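Local coordinates for protein N-terminal acetyltransferase B complex subunit MDM20 (Candida albicans, PDB 5K04) that probably serves as the non-catalytic auxiliary subunit of the NatB complex, which acetylates the N-termini of proteins, at residues A[582-587]-A[677-682]; A[618-623]-A[686-691]; A[514-519]-A[530-535]. All blocks are in the same frame, centred on the assembly; numbering follows the deposited sequence.

Interaction 1 (A[582-587]-A[677-682])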
ATOM      1  N   SER A 582      -7.331   3.854  24.538  1.00 46.49           N
ATOM      2  CA  SER A 582      -8.789   3.898  24.501  1.00 43.42           C
ATOM      3  C   SER A 582      -9.377   3.703  25.893  1.00 44.53           C
ATOM      4  O   SER A 582     -10.384   4.332  26.246  1.00 33.55           O
ATOM      5  CB  SER A 582      -9.318   2.827  23.547  1.00 37.39           C
ATOM      6  OG  SER A 582      -8.784   2.980  22.241  1.00 32.78           O
ATOM      7  N   ILE A 583      -8.755   2.839  26.695  1.00 47.82           N
ATOM      8  CA  ILE A 583      -9.249   2.535  28.036  1.00 48.13           C
ATOM      9  C   ILE A 583      -8.929   3.668  29.003  1.00 42.31           C
ATOM     10  O   ILE A 583      -9.796   4.130  29.748  1.00 31.37           O
ATOM     11  CB  ILE A 583      -8.654   1.202  28.515  1.00 43.54           C
ATOM     12  CG1 ILE A 583      -9.194   0.059  27.651  1.00 42.86           C
ATOM     13  CG2 ILE A 583      -8.936   1.000  29.992  1.00 39.71           C
ATOM     14  CD1 ILE A 583      -8.302  -1.179  27.592  1.00 37.28           C
ATOM     15  N   VAL A 584      -7.675   4.124  28.998  1.00 45.84           N
ATOM     16  CA  VAL A 584      -7.258   5.270  29.805  1.00 47.43           C
ATOM     17  C   VAL A 584      -8.263   6.410  29.689  1.00 50.17           C
ATOM     18  O   VAL A 584      -8.648   7.031  30.689  1.00 37.20           O
ATOM     19  CB  VAL A 584      -5.850   5.724  29.373  1.00 43.02           C
ATOM     20  CG1 VAL A 584      -5.519   7.081  29.982  1.00 43.56           C
ATOM     21  CG2 VAL A 584      -4.822   4.679  29.746  1.00 30.26           C
ATOM     22  N   PHE A 585      -8.723   6.690  28.467  1.00 51.65           N
ATOM     23  CA  PHE A 585      -9.606   7.821  28.207  1.00 56.17           C
ATOM     24  C   PHE A 585     -11.058   7.394  27.985  1.00 52.98           C
ATOM     25  O   PHE A 585     -11.832   8.108  27.345  1.00 48.46           O
ATOM     26  CB  PHE A 585      -9.080   8.642  27.030  1.00 45.09           C
ATOM     27  CG  PHE A 585      -7.760   9.334  27.319  1.00 51.25           C
ATOM     28  CD1 PHE A 585      -7.725  10.536  28.024  1.00 53.83           C
ATOM     29  CD2 PHE A 585      -6.557   8.776  26.900  1.00 46.58           C
ATOM     30  CE1 PHE A 585      -6.513  11.179  28.285  1.00 55.27           C
ATOM     31  CE2 PHE A 585      -5.343   9.407  27.159  1.00 47.90           C
ATOM     32  CZ  PHE A 585      -5.315  10.608  27.854  1.00 53.23           C
ATOM     33  N   GLU A 586     -11.443   6.242  28.534  1.00 54.19           N
ATOM     34  CA  GLU A 586     -12.841   5.827  28.579  1.00 54.70           C
ATOM     35  C   GLU A 586     -13.478   6.400  29.842  1.00 54.55           C
ATOM     36  O   GLU A 586     -12.921   6.271  30.938  1.00 43.07           O
ATOM     37  CB  GLU A 586     -12.947   4.296  28.547  1.00 50.72           C
ATOM     38  CG  GLU A 586     -14.363   3.705  28.613  1.00 51.11           C
ATOM     39  CD  GLU A 586     -15.367   4.387  27.692  1.00 42.62           C
ATOM     40  OE1 GLU A 586     -15.006   4.761  26.561  1.00 41.76           O
ATOM     41  OE2 GLU A 586     -16.528   4.564  28.119  1.00 42.96           O
ATOM     42  N   ASP A 587     -14.629   7.064  29.679  1.00 64.70           N
ATOM     43  CA  ASP A 587     -15.284   7.740  30.792  1.00 64.19           C
ATOM     44  C   ASP A 587     -16.541   7.044  31.295  1.00 61.80           C
ATOM     45  O   ASP A 587     -17.014   7.381  32.387  1.00 64.71           O
ATOM     46  CB  ASP A 587     -15.650   9.181  30.405  1.00 68.87           C
ATOM     47  CG  ASP A 587     -14.477   9.948  29.829  1.00 70.36           C
ATOM     48  OD1 ASP A 587     -13.352   9.818  30.371  1.00 67.10           O
ATOM     49  OD2 ASP A 587     -14.685  10.686  28.841  1.00 69.49           O
ATOM     50  N   LYS A 677       1.618   7.642  35.808  1.00 54.09           N
ATOM     51  CA  LYS A 677       1.517   8.974  36.398  1.00 51.77           C
ATOM     52  C   LYS A 677       0.240   9.674  35.961  1.00 50.91           C
ATOM     53  O   LYS A 677      -0.401  10.360  36.764  1.00 44.62           O
ATOM     54  CB  LYS A 677       2.749   9.805  36.035  1.00 42.31           C
ATOM     55  CG  LYS A 677       4.014   9.248  36.675  1.00 56.99           C
ATOM     56  CD  LYS A 677       5.273  10.014  36.303  1.00 60.67           C
ATOM     57  CE  LYS A 677       6.449   9.466  37.091  1.00 66.89           C
ATOM     58  NZ  LYS A 677       7.715  10.185  36.786  1.00 72.26           N
ATOM     59  N   LEU A 678      -0.155   9.501  34.698  1.00 56.08           N
ATOM     60  CA  LEU A 678      -1.396  10.108  34.227  1.00 52.45           C
ATOM     61  C   LEU A 678      -2.589   9.580  35.020  1.00 49.94           C
ATOM     62  O   LEU A 678      -3.426  10.356  35.504  1.00 45.55           O
ATOM     63  CB  LEU A 678      -1.549   9.847  32.729  1.00 53.91           C
ATOM     64  CG  LEU A 678      -2.669  10.503  31.917  1.00 52.95           C
ATOM     65  CD1 LEU A 678      -2.319  10.480  30.458  1.00 49.33           C
ATOM     66  CD2 LEU A 678      -3.963   9.766  32.117  1.00 59.13           C
ATOM     67  N   LEU A 679      -2.669   8.258  35.181  1.00 51.98           N
ATOM     68  CA  LEU A 679      -3.783   7.662  35.910  1.00 53.83           C
ATOM     69  C   LEU A 679      -3.743   8.017  37.392  1.00 54.02           C
ATOM     70  O   LEU A 679      -4.797   8.201  38.014  1.00 46.80           O
ATOM     71  CB  LEU A 679      -3.776   6.151  35.713  1.00 53.18           C
ATOM     72  CG  LEU A 679      -4.155   5.745  34.284  1.00 52.11           C
ATOM     73  CD1 LEU A 679      -3.883   4.279  34.037  1.00 45.01           C
ATOM     74  CD2 LEU A 679      -5.628   6.069  34.026  1.00 43.83           C
ATOM     75  N   ALA A 680      -2.546   8.118  37.976  1.00 54.01           N
ATOM     76  CA  ALA A 680      -2.446   8.534  39.372  1.00 52.77           C
ATOM     77  C   ALA A 680      -3.086   9.902  39.593  1.00 57.65           C
ATOM     78  O   ALA A 680      -3.706  10.144  40.636  1.00 59.01           O
ATOM     79  CB  ALA A 680      -0.988   8.555  39.808  1.00 50.74           C
ATOM     80  N   LYS A 681      -2.947  10.808  38.622  1.00 60.91           N
ATOM     81  CA  LYS A 681      -3.625  12.099  38.684  1.00 62.88           C
ATOM     82  C   LYS A 681      -5.134  11.938  38.526  1.00 63.16           C
ATOM     83  O   LYS A 681      -5.909  12.336  39.401  1.00 59.77           O
ATOM     84  CB  LYS A 681      -3.082  13.025  37.593  1.00 69.35           C
ATOM     85  CG  LYS A 681      -1.587  13.311  37.644  1.00 83.28           C
ATOM     86  CD  LYS A 681      -1.154  14.059  36.381  1.00 95.56           C
ATOM     87  CE  LYS A 681       0.362  14.094  36.207  1.00103.66           C
ATOM     88  NZ  LYS A 681       0.749  14.524  34.824  1.00107.49           N
ATOM     89  N   ARG A 682      -5.567  11.356  37.398  1.00 71.29           N
ATOM     90  CA  ARG A 682      -6.993  11.252  37.085  1.00 66.05           C
ATOM     91  C   ARG A 682      -7.750  10.394  38.090  1.00 62.66           C
ATOM     92  O   ARG A 682      -8.952  10.602  38.289  1.00 63.27           O
ATOM     93  CB  ARG A 682      -7.192  10.680  35.680  1.00 60.61           C
ATOM     94  CG  ARG A 682      -7.100  11.682  34.551  1.00 69.45           C
ATOM     95  CD  ARG A 682      -7.156  10.970  33.190  1.00 88.07           C
ATOM     96  NE  ARG A 682      -8.422  10.268  32.931  1.00 93.94           N
ATOM     97  CZ  ARG A 682      -9.283  10.615  31.975  1.00 87.11           C
ATOM     98  NH1 ARG A 682      -9.004  11.656  31.194  1.00 85.80           N
ATOM     99  NH2 ARG A 682     -10.414   9.931  31.799  1.00 77.40           N
TER
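V584 places CG1 anti to its backbone N (chi1 168°), where it meets L678 and L679, while the chain of R682 bends at chi3 (63°), setting NE off the straight line of its methylenes. The contact joins two helix C-termini in the C-terminal part of the chain, an array of helices consistent with a TPR-like alpha-solenoid: residues 677-682 close helix 661-682, and F585 is the first residue to leave helical geometry after helix 571-584. V584 CG1 lies 3.8 Å from L678 CD2 and 4.2 Å from L679 CD2. The same methyl sits over one face of the F585 ring, offset toward its rim, and F585 CZ meets L678 CD1 at 4.0 Å. Beyond this apolar patch the guanidinium of R682 reaches the turn that follows the helix. Its NH2 forms a salt bridge with D587 OD1 at 3.3 Å, bent at the hydrogen to 140°; carboxylate and guanidinium are nearly coplanar, and the nitrogen comes at the oxygen almost in line with its C-O bond. R682 NH1 approaches F585 CD1 obliquely at 3.6 Å, the two planes standing steeply to each other. V584 O lies over one face of the guanidinium and accepts a hydrogen bond from K625 NZ. That ammonium is close to R682 NH2, a like-charge proximity that D587 probably helps to offset. R682 NE, buried by the contact, has no hydrogen-bond partner; V584 O is 3.9 Å from it.

Interaction 2 (A[618-623]-A[686-691])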
ATOM      1  N   PHE A 618      -2.819  -4.347  32.012  1.00 45.37           N
ATOM      2  CA  PHE A 618      -4.172  -4.816  32.290  1.00 43.69           C
ATOM      3  C   PHE A 618      -4.548  -4.576  33.749  1.00 45.50           C
ATOM      4  O   PHE A 618      -5.634  -4.066  34.047  1.00 37.97           O
ATOM      5  CB  PHE A 618      -4.297  -6.302  31.925  1.00 41.91           C
ATOM      6  CG  PHE A 618      -5.645  -6.899  32.262  1.00 39.62           C
ATOM      7  CD1 PHE A 618      -6.730  -6.737  31.406  1.00 35.89           C
ATOM      8  CD2 PHE A 618      -5.834  -7.597  33.444  1.00 42.69           C
ATOM      9  CE1 PHE A 618      -7.978  -7.277  31.710  1.00 37.79           C
ATOM     10  CE2 PHE A 618      -7.073  -8.140  33.763  1.00 49.92           C
ATOM     11  CZ  PHE A 618      -8.153  -7.979  32.885  1.00 46.32           C
ATOM     12  N   ASN A 619      -3.657  -4.940  34.675  1.00 50.79           N
ATOM     13  CA  ASN A 619      -3.929  -4.723  36.091  1.00 48.93           C
ATOM     14  C   ASN A 619      -4.070  -3.242  36.402  1.00 46.70           C
ATOM     15  O   ASN A 619      -4.884  -2.850  37.253  1.00 33.10           O
ATOM     16  CB  ASN A 619      -2.813  -5.346  36.936  1.00 47.30           C
ATOM     17  CG  ASN A 619      -2.848  -6.867  36.910  1.00 39.44           C
ATOM     18  OD1 ASN A 619      -3.300  -7.469  35.940  1.00 31.98           O
ATOM     19  ND2 ASN A 619      -2.410  -7.485  37.997  1.00 48.74           N
ATOM     20  N   LEU A 620      -3.274  -2.407  35.724  1.00 46.72           N
ATOM     21  CA  LEU A 620      -3.290  -0.973  35.982  1.00 44.00           C
ATOM     22  C   LEU A 620      -4.615  -0.361  35.558  1.00 43.05           C
ATOM     23  O   LEU A 620      -5.189   0.465  36.279  1.00 34.18           O
ATOM     24  CB  LEU A 620      -2.129  -0.304  35.246  1.00 45.59           C
ATOM     25  CG  LEU A 620      -2.068   1.226  35.304  1.00 49.82           C
ATOM     26  CD1 LEU A 620      -1.933   1.707  36.754  1.00 41.53           C
ATOM     27  CD2 LEU A 620      -0.938   1.773  34.429  1.00 46.87           C
ATOM     28  N   LEU A 621      -5.123  -0.770  34.393  1.00 44.17           N
ATOM     29  CA  LEU A 621      -6.344  -0.190  33.857  1.00 42.40           C
ATOM     30  C   LEU A 621      -7.570  -0.694  34.604  1.00 35.45           C
ATOM     31  O   LEU A 621      -8.505   0.073  34.848  1.00 33.15           O
ATOM     32  CB  LEU A 621      -6.438  -0.507  32.366  1.00 46.75           C
ATOM     33  CG  LEU A 621      -5.230  -0.000  31.566  1.00 45.11           C
ATOM     34  CD1 LEU A 621      -5.188  -0.622  30.181  1.00 44.06           C
ATOM     35  CD2 LEU A 621      -5.259   1.518  31.459  1.00 45.40           C
ATOM     36  N   LYS A 622      -7.568  -1.979  34.985  1.00 49.68           N
ATOM     37  CA  LYS A 622      -8.684  -2.554  35.733  1.00 54.59           C
ATOM     38  C   LYS A 622      -8.869  -1.852  37.075  1.00 51.62           C
ATOM     39  O   LYS A 622      -9.997  -1.572  37.498  1.00 40.72           O
ATOM     40  CB  LYS A 622      -8.457  -4.060  35.929  1.00 51.05           C
ATOM     41  CG  LYS A 622      -9.391  -4.947  35.101  1.00 55.08           C
ATOM     42  CD  LYS A 622      -9.465  -6.367  35.644  1.00 58.57           C
ATOM     43  CE  LYS A 622     -10.820  -6.713  36.235  1.00 55.20           C
ATOM     44  NZ  LYS A 622     -11.785  -7.246  35.235  1.00 62.00           N
ATOM     45  N   ILE A 623      -7.757  -1.537  37.739  1.00 54.96           N
ATOM     46  CA  ILE A 623      -7.773  -0.910  39.054  1.00 55.88           C
ATOM     47  C   ILE A 623      -8.189   0.554  38.977  1.00 49.73           C
ATOM     48  O   ILE A 623      -8.823   1.073  39.900  1.00 44.25           O
ATOM     49  CB  ILE A 623      -6.374  -1.079  39.662  1.00 62.59           C
ATOM     50  CG1 ILE A 623      -6.229  -2.434  40.332  1.00 67.23           C
ATOM     51  CG2 ILE A 623      -6.022   0.026  40.580  1.00 67.00           C
ATOM     52  CD1 ILE A 623      -4.781  -2.778  40.498  1.00 78.50           C
ATOM     53  N   SER A 686      -4.353   5.630  47.324  1.00 57.25           N
ATOM     54  CA  SER A 686      -3.128   5.296  48.047  1.00 58.43           C
ATOM     55  C   SER A 686      -2.271   4.305  47.255  1.00 57.59           C
ATOM     56  O   SER A 686      -1.040   4.427  47.216  1.00 42.52           O
ATOM     57  CB  SER A 686      -3.460   4.752  49.444  1.00 55.72           C
ATOM     58  OG  SER A 686      -3.765   3.362  49.440  1.00 53.55           O
ATOM     59  N   TYR A 687      -2.902   3.329  46.593  1.00 62.19           N
ATOM     60  CA  TYR A 687      -2.102   2.337  45.880  1.00 63.63           C
ATOM     61  C   TYR A 687      -1.508   2.894  44.584  1.00 55.79           C
ATOM     62  O   TYR A 687      -0.418   2.467  44.181  1.00 43.93           O
ATOM     63  CB  TYR A 687      -2.923   1.060  45.631  1.00 62.05           C
ATOM     64  CG  TYR A 687      -4.310   1.287  45.078  1.00 61.80           C
ATOM     65  CD1 TYR A 687      -4.493   1.623  43.742  1.00 65.16           C
ATOM     66  CD2 TYR A 687      -5.435   1.152  45.883  1.00 60.42           C
ATOM     67  CE1 TYR A 687      -5.750   1.836  43.224  1.00 67.65           C
ATOM     68  CE2 TYR A 687      -6.705   1.361  45.375  1.00 66.64           C
ATOM     69  CZ  TYR A 687      -6.857   1.702  44.033  1.00 67.71           C
ATOM     70  OH  TYR A 687      -8.103   1.922  43.489  1.00 62.53           O
ATOM     71  N   MET A 688      -2.170   3.863  43.935  1.00 57.16           N
ATOM     72  CA  MET A 688      -1.546   4.512  42.782  1.00 55.56           C
ATOM     73  C   MET A 688      -0.375   5.399  43.203  1.00 58.41           C
ATOM     74  O   MET A 688       0.662   5.431  42.527  1.00 44.35           O
ATOM     75  CB  MET A 688      -2.573   5.331  42.005  1.00 49.22           C
ATOM     76  CG  MET A 688      -3.610   4.491  41.284  1.00 53.80           C
ATOM     77  SD  MET A 688      -2.912   3.230  40.240  1.00 35.29           S
ATOM     78  CE  MET A 688      -2.128   4.323  39.112  1.00 44.23           C
ATOM     79  N   ASN A 689      -0.523   6.130  44.316  1.00 61.61           N
ATOM     80  CA  ASN A 689       0.593   6.923  44.823  1.00 56.05           C
ATOM     81  C   ASN A 689       1.776   6.040  45.191  1.00 52.41           C
ATOM     82  O   ASN A 689       2.928   6.470  45.089  1.00 40.22           O
ATOM     83  CB  ASN A 689       0.158   7.752  46.022  1.00 57.64           C
ATOM     84  CG  ASN A 689      -0.744   8.896  45.631  1.00 73.50           C
ATOM     85  OD1 ASN A 689      -0.627   9.443  44.532  1.00 68.97           O
ATOM     86  ND2 ASN A 689      -1.666   9.259  46.524  1.00 87.27           N
ATOM     87  N   GLN A 690       1.516   4.799  45.600  1.00 57.35           N
ATOM     88  CA  GLN A 690       2.614   3.888  45.889  1.00 54.86           C
ATOM     89  C   GLN A 690       3.283   3.403  44.606  1.00 53.59           C
ATOM     90  O   GLN A 690       4.508   3.223  44.570  1.00 49.32           O
ATOM     91  CB  GLN A 690       2.107   2.719  46.734  1.00 61.49           C
ATOM     92  CG  GLN A 690       3.155   1.670  47.076  1.00 64.01           C
ATOM     93  CD  GLN A 690       4.373   2.241  47.771  1.00 65.48           C
ATOM     94  OE1 GLN A 690       4.324   3.324  48.360  1.00 63.49           O
ATOM     95  NE2 GLN A 690       5.478   1.506  47.708  1.00 70.73           N
ATOM     96  N   LEU A 691       2.504   3.202  43.534  1.00 48.65           N
ATOM     97  CA  LEU A 691       3.119   2.870  42.251  1.00 49.50           C
ATOM     98  C   LEU A 691       3.935   4.043  41.722  1.00 49.61           C
ATOM     99  O   LEU A 691       5.033   3.850  41.186  1.00 36.38           O
ATOM    100  CB  LEU A 691       2.061   2.456  41.229  1.00 45.17           C
ATOM    101  CG  LEU A 691       1.156   1.281  41.588  1.00 45.16           C
ATOM    102  CD1 LEU A 691       0.227   0.924  40.412  1.00 41.15           C
ATOM    103  CD2 LEU A 691       1.993   0.094  42.032  1.00 44.38           C
TER
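L620, whose side chain meets M688, offers its carbonyl O to T624 OG1 in a hydrogen bond within helix 608-625; the same hydroxyl makes a weak bond to L621 O. Across the contact itself there is no hydrogen bond, and apolar side chains do the work. M688 is bent at chi2 and chi3, and its CE comes to 3.5 Å from L620 CD1, the two side chains crossing at about a right angle. The same leucine methyl also touches L691 CD1, at 4.3 Å. One turn further along, the I623 and Y687 side chains pass alongside each other, running in opposite senses. Y687 holds CG between its backbone N and carbonyl carbon, the crowded position (chi1 47°), and I623 CG2 approaches Y687 CE1 obliquely at 3.2 Å. This is too short for two carbons, so the exact closeness is doubtful. L636 and Y637 of helix 630-643 pack on I623, while F672, V676 and L679 of helix 661-682 pack on L620. With local axes 12.0 Å apart at their closest and 148° between their directions, long side chains span a wide, roughly antiparallel pairing of two helices distant in sequence, consistent with the side-by-side packing of helices in an alpha-solenoid.

Interaction 3 (A[514-519]-A[530-535])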
ATOM      1  N   LYS A 514       2.280   5.115  17.283  1.00 43.93           N
ATOM      2  CA  LYS A 514       3.586   5.757  17.380  1.00 47.09           C
ATOM      3  C   LYS A 514       3.460   7.230  17.761  1.00 41.97           C
ATOM      4  O   LYS A 514       4.260   7.747  18.549  1.00 31.64           O
ATOM      5  CB  LYS A 514       4.314   5.597  16.049  1.00 42.48           C
ATOM      6  CG  LYS A 514       5.771   5.926  16.110  1.00 54.74           C
ATOM      7  CD  LYS A 514       6.585   4.760  16.657  1.00 49.74           C
ATOM      8  CE  LYS A 514       8.070   5.071  16.483  1.00 45.20           C
ATOM      9  NZ  LYS A 514       8.931   3.970  16.954  1.00 49.07           N
ATOM     10  N   ILE A 515       2.466   7.921  17.208  1.00 44.18           N
ATOM     11  CA  ILE A 515       2.208   9.306  17.589  1.00 42.66           C
ATOM     12  C   ILE A 515       1.865   9.401  19.067  1.00 38.51           C
ATOM     13  O   ILE A 515       2.346  10.294  19.786  1.00 26.48           O
ATOM     14  CB  ILE A 515       1.082   9.887  16.718  1.00 40.49           C
ATOM     15  CG1 ILE A 515       1.601  10.142  15.297  1.00 39.40           C
ATOM     16  CG2 ILE A 515       0.482  11.143  17.378  1.00 33.47           C
ATOM     17  CD1 ILE A 515       0.483  10.293  14.280  1.00 44.88           C
ATOM     18  N   LEU A 516       0.990   8.511  19.533  1.00 41.09           N
ATOM     19  CA  LEU A 516       0.590   8.531  20.933  1.00 38.75           C
ATOM     20  C   LEU A 516       1.791   8.287  21.839  1.00 34.38           C
ATOM     21  O   LEU A 516       2.018   9.027  22.797  1.00 26.24           O
ATOM     22  CB  LEU A 516      -0.497   7.485  21.163  1.00 38.04           C
ATOM     23  CG  LEU A 516      -1.835   7.831  20.513  1.00 35.97           C
ATOM     24  CD1 LEU A 516      -2.765   6.615  20.471  1.00 36.55           C
ATOM     25  CD2 LEU A 516      -2.450   8.982  21.281  1.00 30.68           C
ATOM     26  N   GLN A 517       2.608   7.289  21.500  1.00 39.95           N
ATOM     27  CA  GLN A 517       3.735   6.916  22.350  1.00 40.38           C
ATOM     28  C   GLN A 517       4.706   8.076  22.516  1.00 37.35           C
ATOM     29  O   GLN A 517       5.098   8.418  23.636  1.00 31.36           O
ATOM     30  CB  GLN A 517       4.455   5.695  21.761  1.00 36.61           C
ATOM     31  CG  GLN A 517       5.766   5.372  22.482  1.00 38.83           C
ATOM     32  CD  GLN A 517       6.429   4.118  21.962  1.00 43.80           C
ATOM     33  OE1 GLN A 517       7.193   4.163  20.991  1.00 39.29           O
ATOM     34  NE2 GLN A 517       6.143   2.983  22.607  1.00 39.10           N
ATOM     35  N   ILE A 518       5.113   8.685  21.398  1.00 40.77           N
ATOM     36  CA  ILE A 518       6.057   9.798  21.445  1.00 44.53           C
ATOM     37  C   ILE A 518       5.424  11.005  22.126  1.00 46.22           C
ATOM     38  O   ILE A 518       6.062  11.684  22.944  1.00 36.17           O
ATOM     39  CB  ILE A 518       6.546  10.106  20.012  1.00 44.28           C
ATOM     40  CG1 ILE A 518       7.124   8.824  19.382  1.00 32.62           C
ATOM     41  CG2 ILE A 518       7.591  11.239  19.977  1.00 34.55           C
ATOM     42  CD1 ILE A 518       7.483   8.995  17.922  1.00 35.53           C
ATOM     43  N   SER A 519       4.144  11.268  21.831  1.00 44.62           N
ATOM     44  CA  SER A 519       3.432  12.345  22.516  1.00 47.20           C
ATOM     45  C   SER A 519       3.484  12.190  24.034  1.00 41.86           C
ATOM     46  O   SER A 519       3.695  13.175  24.748  1.00 30.80           O
ATOM     47  CB  SER A 519       1.975  12.413  22.045  1.00 40.07           C
ATOM     48  OG  SER A 519       1.889  13.077  20.804  1.00 36.89           O
ATOM     49  N   TYR A 530      -6.236  15.045  19.778  1.00 70.06           N
ATOM     50  CA  TYR A 530      -6.807  14.743  18.471  1.00 61.60           C
ATOM     51  C   TYR A 530      -6.868  13.239  18.234  1.00 51.61           C
ATOM     52  O   TYR A 530      -7.839  12.733  17.654  1.00 32.22           O
ATOM     53  CB  TYR A 530      -5.989  15.429  17.372  1.00 56.26           C
ATOM     54  CG  TYR A 530      -6.418  15.065  15.963  1.00 55.89           C
ATOM     55  CD1 TYR A 530      -5.901  13.938  15.315  1.00 51.21           C
ATOM     56  CD2 TYR A 530      -7.331  15.845  15.277  1.00 48.11           C
ATOM     57  CE1 TYR A 530      -6.297  13.606  14.032  1.00 50.03           C
ATOM     58  CE2 TYR A 530      -7.721  15.520  13.984  1.00 50.26           C
ATOM     59  CZ  TYR A 530      -7.203  14.405  13.372  1.00 50.58           C
ATOM     60  OH  TYR A 530      -7.605  14.079  12.101  1.00 52.15           O
ATOM     61  N   PHE A 531      -5.842  12.511  18.676  1.00 50.58           N
ATOM     62  CA  PHE A 531      -5.750  11.087  18.387  1.00 50.17           C
ATOM     63  C   PHE A 531      -6.508  10.227  19.387  1.00 48.63           C
ATOM     64  O   PHE A 531      -7.013   9.159  19.016  1.00 37.21           O
ATOM     65  CB  PHE A 531      -4.278  10.702  18.280  1.00 42.98           C
ATOM     66  CG  PHE A 531      -3.639  11.263  17.046  1.00 46.29           C
ATOM     67  CD1 PHE A 531      -3.846  10.657  15.806  1.00 41.02           C
ATOM     68  CD2 PHE A 531      -2.890  12.434  17.097  1.00 47.88           C
ATOM     69  CE1 PHE A 531      -3.278  11.189  14.647  1.00 37.41           C
ATOM     70  CE2 PHE A 531      -2.317  12.971  15.941  1.00 45.80           C
ATOM     71  CZ  PHE A 531      -2.520  12.345  14.715  1.00 42.51           C
ATOM     72  N   ILE A 532      -6.644  10.690  20.630  1.00 54.50           N
ATOM     73  CA  ILE A 532      -7.620  10.082  21.527  1.00 52.34           C
ATOM     74  C   ILE A 532      -9.012  10.168  20.912  1.00 52.05           C
ATOM     75  O   ILE A 532      -9.785   9.201  20.939  1.00 38.37           O
ATOM     76  CB  ILE A 532      -7.572  10.756  22.911  1.00 51.36           C
ATOM     77  CG1 ILE A 532      -6.205  10.557  23.559  1.00 53.90           C
ATOM     78  CG2 ILE A 532      -8.662  10.215  23.805  1.00 49.12           C
ATOM     79  CD1 ILE A 532      -5.705   9.148  23.465  1.00 59.82           C
ATOM     80  N   HIS A 533      -9.343  11.323  20.323  1.00 52.82           N
ATOM     81  CA  HIS A 533     -10.656  11.481  19.709  1.00 48.59           C
ATOM     82  C   HIS A 533     -10.844  10.549  18.509  1.00 44.18           C
ATOM     83  O   HIS A 533     -11.964  10.092  18.259  1.00 43.69           O
ATOM     84  CB  HIS A 533     -10.876  12.931  19.297  1.00 50.53           C
ATOM     85  CG  HIS A 533     -12.227  13.170  18.706  1.00 62.10           C
ATOM     86  ND1 HIS A 533     -13.383  13.130  19.459  1.00 64.98           N
ATOM     87  CD2 HIS A 533     -12.614  13.420  17.433  1.00 63.56           C
ATOM     88  CE1 HIS A 533     -14.422  13.364  18.678  1.00 62.83           C
ATOM     89  NE2 HIS A 533     -13.983  13.546  17.444  1.00 66.86           N
ATOM     90  N   TYR A 534      -9.771  10.247  17.768  1.00 45.68           N
ATOM     91  CA  TYR A 534      -9.862   9.252  16.697  1.00 40.70           C
ATOM     92  C   TYR A 534     -10.182   7.865  17.253  1.00 42.21           C
ATOM     93  O   TYR A 534     -10.994   7.128  16.680  1.00 30.45           O
ATOM     94  CB  TYR A 534      -8.553   9.214  15.899  1.00 44.56           C
ATOM     95  CG  TYR A 534      -8.500   8.095  14.880  1.00 53.72           C
ATOM     96  CD1 TYR A 534      -9.082   8.240  13.621  1.00 62.23           C
ATOM     97  CD2 TYR A 534      -7.884   6.889  15.169  1.00 47.17           C
ATOM     98  CE1 TYR A 534      -9.055   7.214  12.683  1.00 60.38           C
ATOM     99  CE2 TYR A 534      -7.852   5.861  14.235  1.00 57.30           C
ATOM    100  CZ  TYR A 534      -8.439   6.025  12.996  1.00 56.94           C
ATOM    101  OH  TYR A 534      -8.401   5.007  12.070  1.00 50.32           O
ATOM    102  N   LEU A 535      -9.544   7.488  18.368  1.00 51.05           N
ATOM    103  CA  LEU A 535      -9.748   6.149  18.923  1.00 47.72           C
ATOM    104  C   LEU A 535     -11.193   5.940  19.371  1.00 45.28           C
ATOM    105  O   LEU A 535     -11.806   4.911  19.073  1.00 37.04           O
ATOM    106  CB  LEU A 535      -8.794   5.913  20.095  1.00 43.16           C
ATOM    107  CG  LEU A 535      -7.281   6.004  19.885  1.00 45.91           C
ATOM    108  CD1 LEU A 535      -6.561   5.747  21.204  1.00 42.44           C
ATOM    109  CD2 LEU A 535      -6.829   5.041  18.846  1.00 48.91           C
TER
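L516 and F531, with CA atoms 7.3 Å apart, mark the nearest backbone approach of helical segments 514-519 and 530-535, whose axes come within 10.6 Å and run 140° apart in direction. I515 lays CG2, anti to its backbone N, over one face of the F531 ring as a CH-pi contact, 3.9 Å from the ring centroid, and its CD1 reaches F531 CZ at 3.7 Å. The opposite face of that ring has Y530 CD1 of its own helix over the centre, so the phenyl group is held between an aliphatic branch and a tyrosine. The parent helices, 506-521 and 525-537, follow each other through a short connection and form an antiparallel alpha-hairpin, the building unit of TPR-like solenoids; both segments belong to the NatB non-catalytic subunit family region. Y466 of the long helix 456-485 meets F531 edge-to-face. L516 splits its two methyls: CD2 lies 3.9 Å from F531 CB and equally far from I532 CD1, whereas CD1 meets L535 CD1 tip to tip at 4.0 Å. Y581 of helix 571-584 touches both L516 and L535. S519 OG adds a weak hydrogen bond to I515 O, 3.0 Å away, within helix 506-521.

How the interactions relate
Interactions 2 and 3 are buried and apolar, whereas interaction 1 passes from a buried aliphatic patch to an exposed salt bridge at the ends of its helices. Interaction 3 joins neighbours in sequence, while interactions 1 and 2 bring together helices far apart in the chain, their segments alternating along it. Interaction 1 lies between the others and touches both: F585 CD2 meets I532 CD1 of interaction 3 at 3.6 Å, and V584 CG2 meets L621 CD2 of the helix used in interaction 2, also at 3.6 Å. Helices 661-682 and 686-695, one in each of interactions 1 and 2, are consecutive. Interactions 2 and 3 do not touch, their centres being about 22 Å apart.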